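Local coordinates for Atg1 tMIT (Kluyveromyces marxianus, PDB 4P1N), which belongs to a serine/threonine protein kinase essential for autophagy, where the kinase is required to form autophagosomes and also serves cytoplasm-to-vacuole transport, at residues B[27-32]-B[104-109]. Residues are numbered along the deposited sequence; the frame is centred on the assembly and turned at random.
Sequences FAEMKF and ESLLLY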
ATOM      1  N   PHE B  27       5.693  -5.089 -12.663  1.00 32.23           N
ATOM      2  CA  PHE B  27       6.215  -5.212 -14.036  1.00 33.08           C
ATOM      3  C   PHE B  27       7.066  -4.000 -14.324  1.00 32.46           C
ATOM      4  O   PHE B  27       8.208  -4.148 -14.721  1.00 36.01           O
ATOM      5  CB  PHE B  27       5.043  -5.417 -15.023  1.00 32.81           C
ATOM      6  CG  PHE B  27       5.426  -5.726 -16.457  1.00 33.30           C
ATOM      7  CD1 PHE B  27       6.665  -6.256 -16.815  1.00 36.39           C
ATOM      8  CD2 PHE B  27       4.475  -5.539 -17.463  1.00 34.05           C
ATOM      9  CE1 PHE B  27       6.960  -6.570 -18.155  1.00 38.01           C
ATOM     10  CE2 PHE B  27       4.748  -5.857 -18.786  1.00 36.24           C
ATOM     11  CZ  PHE B  27       5.997  -6.389 -19.136  1.00 37.44           C
ATOM     12  N   ALA B  28       6.562  -2.797 -14.083  1.00 33.51           N
ATOM     13  CA  ALA B  28       7.401  -1.595 -14.208  1.00 32.61           C
ATOM     14  C   ALA B  28       8.715  -1.682 -13.448  1.00 34.29           C
ATOM     15  O   ALA B  28       9.780  -1.278 -13.970  1.00 37.28           O
ATOM     16  CB  ALA B  28       6.667  -0.333 -13.773  1.00 33.36           C
ATOM     17  N   GLU B  29       8.656  -2.155 -12.224  1.00 33.90           N
ATOM     18  CA  GLU B  29       9.864  -2.296 -11.391  1.00 37.77           C
ATOM     19  C   GLU B  29      10.867  -3.309 -11.910  1.00 39.17           C
ATOM     20  O   GLU B  29      12.066  -3.132 -11.710  1.00 42.34           O
ATOM     21  CB  GLU B  29       9.511  -2.715  -9.966  1.00 35.36           C
ATOM     22  CG  GLU B  29       8.816  -1.644  -9.183  1.00 34.12           C
ATOM     23  CD  GLU B  29       9.803  -0.670  -8.575  1.00 39.23           C
ATOM     24  OE1 GLU B  29      10.615  -1.147  -7.738  1.00 42.45           O
ATOM     25  OE2 GLU B  29       9.777   0.564  -8.910  1.00 40.18           O
ATOM     26  N   MET B  30      10.376  -4.383 -12.519  1.00 39.88           N
ATOM     27  CA  MET B  30      11.252  -5.358 -13.147  1.00 45.09           C
ATOM     28  C   MET B  30      11.999  -4.716 -14.373  1.00 45.91           C
ATOM     29  O   MET B  30      13.147  -5.005 -14.614  1.00 47.15           O
ATOM     30  CB  MET B  30      10.449  -6.597 -13.527  1.00 50.33           C
ATOM     31  CG  MET B  30      11.234  -7.668 -14.273  1.00 61.39           C
ATOM     32  SD  MET B  30      11.353  -7.291 -16.042  1.00 77.30           S
ATOM     33  CE  MET B  30      10.014  -8.285 -16.705  1.00 73.38           C
ATOM     34  N   LYS B  31      11.358  -3.816 -15.107  1.00 44.58           N
ATOM     35  CA  LYS B  31      12.037  -3.115 -16.193  1.00 46.09           C
ATOM     36  C   LYS B  31      12.952  -2.050 -15.620  1.00 46.79           C
ATOM     37  O   LYS B  31      14.072  -1.915 -16.057  1.00 48.46           O
ATOM     38  CB  LYS B  31      11.055  -2.450 -17.134  1.00 45.54           C
ATOM     39  CG  LYS B  31      10.145  -3.388 -17.872  1.00 46.94           C
ATOM     40  CD  LYS B  31      10.916  -4.196 -18.880  1.00 51.48           C
ATOM     41  CE  LYS B  31      10.005  -4.908 -19.861  1.00 51.28           C
ATOM     42  NZ  LYS B  31      10.805  -5.247 -21.060  1.00 56.19           N
ATOM     43  N   PHE B  32      12.467  -1.318 -14.620  1.00 45.33           N
ATOM     44  CA  PHE B  32      13.223  -0.260 -13.979  1.00 46.70           C
ATOM     45  C   PHE B  32      14.539  -0.798 -13.408  1.00 50.91           C
ATOM     46  O   PHE B  32      15.587  -0.180 -13.600  1.00 50.73           O
ATOM     47  CB  PHE B  32      12.410   0.377 -12.860  1.00 44.17           C
ATOM     48  CG  PHE B  32      12.972   1.662 -12.336  1.00 42.40           C
ATOM     49  CD1 PHE B  32      12.961   2.803 -13.111  1.00 45.70           C
ATOM     50  CD2 PHE B  32      13.479   1.739 -11.056  1.00 44.32           C
ATOM     51  CE1 PHE B  32      13.483   4.000 -12.639  1.00 46.47           C
ATOM     52  CE2 PHE B  32      13.998   2.927 -10.565  1.00 46.45           C
ATOM     53  CZ  PHE B  32      13.983   4.069 -11.348  1.00 47.07           C
ATOM     54  N   GLU B 104       9.875   1.436 -21.990  1.00 46.15           N
ATOM     55  CA  GLU B 104       9.047   0.344 -21.504  1.00 46.15           C
ATOM     56  C   GLU B 104       8.679   0.568 -20.045  1.00 43.94           C
ATOM     57  O   GLU B 104       7.512   0.503 -19.689  1.00 38.47           O
ATOM     58  CB  GLU B 104       9.737  -0.995 -21.676  1.00 48.15           C
ATOM     59  CG  GLU B 104       9.676  -1.527 -23.103  1.00 53.93           C
ATOM     60  CD  GLU B 104      10.536  -2.775 -23.357  1.00 59.58           C
ATOM     61  OE1 GLU B 104      10.378  -3.381 -24.450  1.00 63.27           O
ATOM     62  OE2 GLU B 104      11.379  -3.141 -22.505  1.00 57.72           O
ATOM     63  N   SER B 105       9.675   0.895 -19.235  1.00 42.84           N
ATOM     64  CA  SER B 105       9.453   1.159 -17.826  1.00 40.60           C
ATOM     65  C   SER B 105       8.516   2.365 -17.633  1.00 37.81           C
ATOM     66  O   SER B 105       7.547   2.297 -16.884  1.00 34.53           O
ATOM     67  CB  SER B 105      10.784   1.332 -17.085  1.00 42.85           C
ATOM     68  OG  SER B 105      10.594   1.158 -15.671  1.00 48.20           O
ATOM     69  N   LEU B 106       8.753   3.442 -18.353  1.00 38.20           N
ATOM     70  CA  LEU B 106       7.928   4.621 -18.243  1.00 39.64           C
ATOM     71  C   LEU B 106       6.488   4.320 -18.526  1.00 37.00           C
ATOM     72  O   LEU B 106       5.624   4.731 -17.773  1.00 37.37           O
ATOM     73  CB  LEU B 106       8.351   5.685 -19.259  1.00 43.96           C
ATOM     74  CG  LEU B 106       8.230   7.159 -18.904  1.00 47.98           C
ATOM     75  CD1 LEU B 106       8.303   7.972 -20.202  1.00 50.74           C
ATOM     76  CD2 LEU B 106       7.040   7.581 -18.055  1.00 47.27           C
ATOM     77  N   LEU B 107       6.234   3.689 -19.669  1.00 35.46           N
ATOM     78  CA  LEU B 107       4.887   3.340 -20.072  1.00 35.96           C
ATOM     79  C   LEU B 107       4.153   2.488 -19.028  1.00 33.15           C
ATOM     80  O   LEU B 107       2.955   2.695 -18.772  1.00 31.70           O
ATOM     81  CB  LEU B 107       4.910   2.604 -21.441  1.00 38.04           C
ATOM     82  CG  LEU B 107       5.404   3.437 -22.638  1.00 40.76           C
ATOM     83  CD1 LEU B 107       5.286   2.616 -23.913  1.00 41.96           C
ATOM     84  CD2 LEU B 107       4.640   4.738 -22.756  1.00 41.28           C
ATOM     85  N   LEU B 108       4.871   1.544 -18.427  1.00 32.13           N
ATOM     86  CA  LEU B 108       4.319   0.706 -17.347  1.00 30.39           C
ATOM     87  C   LEU B 108       4.066   1.494 -16.091  1.00 28.60           C
ATOM     88  O   LEU B 108       3.079   1.242 -15.398  1.00 28.44           O
ATOM     89  CB  LEU B 108       5.264  -0.478 -17.059  1.00 31.48           C
ATOM     90  CG  LEU B 108       5.371  -1.431 -18.254  1.00 32.14           C
ATOM     91  CD1 LEU B 108       6.463  -2.452 -18.033  1.00 32.44           C
ATOM     92  CD2 LEU B 108       4.027  -2.104 -18.566  1.00 31.93           C
ATOM     93  N   TYR B 109       4.914   2.470 -15.770  1.00 28.53           N
ATOM     94  CA  TYR B 109       4.601   3.329 -14.650  1.00 28.84           C
ATOM     95  C   TYR B 109       3.369   4.178 -14.981  1.00 30.58           C
ATOM     96  O   TYR B 109       2.575   4.456 -14.091  1.00 32.65           O
ATOM     97  CB  TYR B 109       5.779   4.236 -14.224  1.00 29.49           C
ATOM     98  CG  TYR B 109       6.803   3.542 -13.424  1.00 28.83           C
ATOM     99  CD1 TYR B 109       6.474   2.910 -12.212  1.00 28.07           C
ATOM    100  CD2 TYR B 109       8.089   3.394 -13.905  1.00 31.50           C
ATOM    101  CE1 TYR B 109       7.417   2.206 -11.479  1.00 28.08           C
ATOM    102  CE2 TYR B 109       9.040   2.667 -13.180  1.00 33.19           C
ATOM    103  CZ  TYR B 109       8.693   2.065 -11.986  1.00 31.44           C
ATOM    104  OH  TYR B 109       9.655   1.398 -11.286  1.00 33.73           O
TER
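Ala-28 presses its methyl group onto Leu-108 and Tyr-109 where the axes of segments 27-32 and 104-109, nearly antiparallel at 158°, approach to 8.3 Å. Its CB lies 3.6 Å from Leu-108 CB and also sits over the centre of the Tyr-109 ring, a CH-pi contact with 3.5 Å from CB to the centroid. Leu-108 makes the same kind of contact in the other direction: CD1 rests over the face of the Phe-27 ring, and CD2 packs against Phe-27 CD2. Off its edge, Tyr-109 meets the face of Phe-32 in an offset edge-to-face pair, the planes at 83°.

Three polar links surround this apolar centre. Ser-105 turns OG anti to its own backbone N (chi1 -161°), which lets it donate to Ala-28 O at 3.1 Å; that carbonyl oxygen already takes the helical bond from Phe-32 N. Glu-29 starts away from the partner helix but bends at chi2, bringing OE2 to 2.5 Å from Tyr-109 OH, which donates from above the carboxylate plane. A phenylalanine in place of Tyr-109 would probably leave Glu-29 OE2 without its hydroxyl donor. Farther along, Lys-31 NZ forms a salt bridge with Glu-104 OE2 at 2.6 Å, again from above the carboxylate.

The contact joins helices 10-33 and 95-129 within the first MIT domain. Helix 137-170 packs against Tyr-109, its Lys-156 also forming a salt bridge with Glu-29, consistent with the three-helix bundle of MIT domains, while helix 184-204, from the second MIT domain, touches Phe-27, Glu-104 and Leu-108.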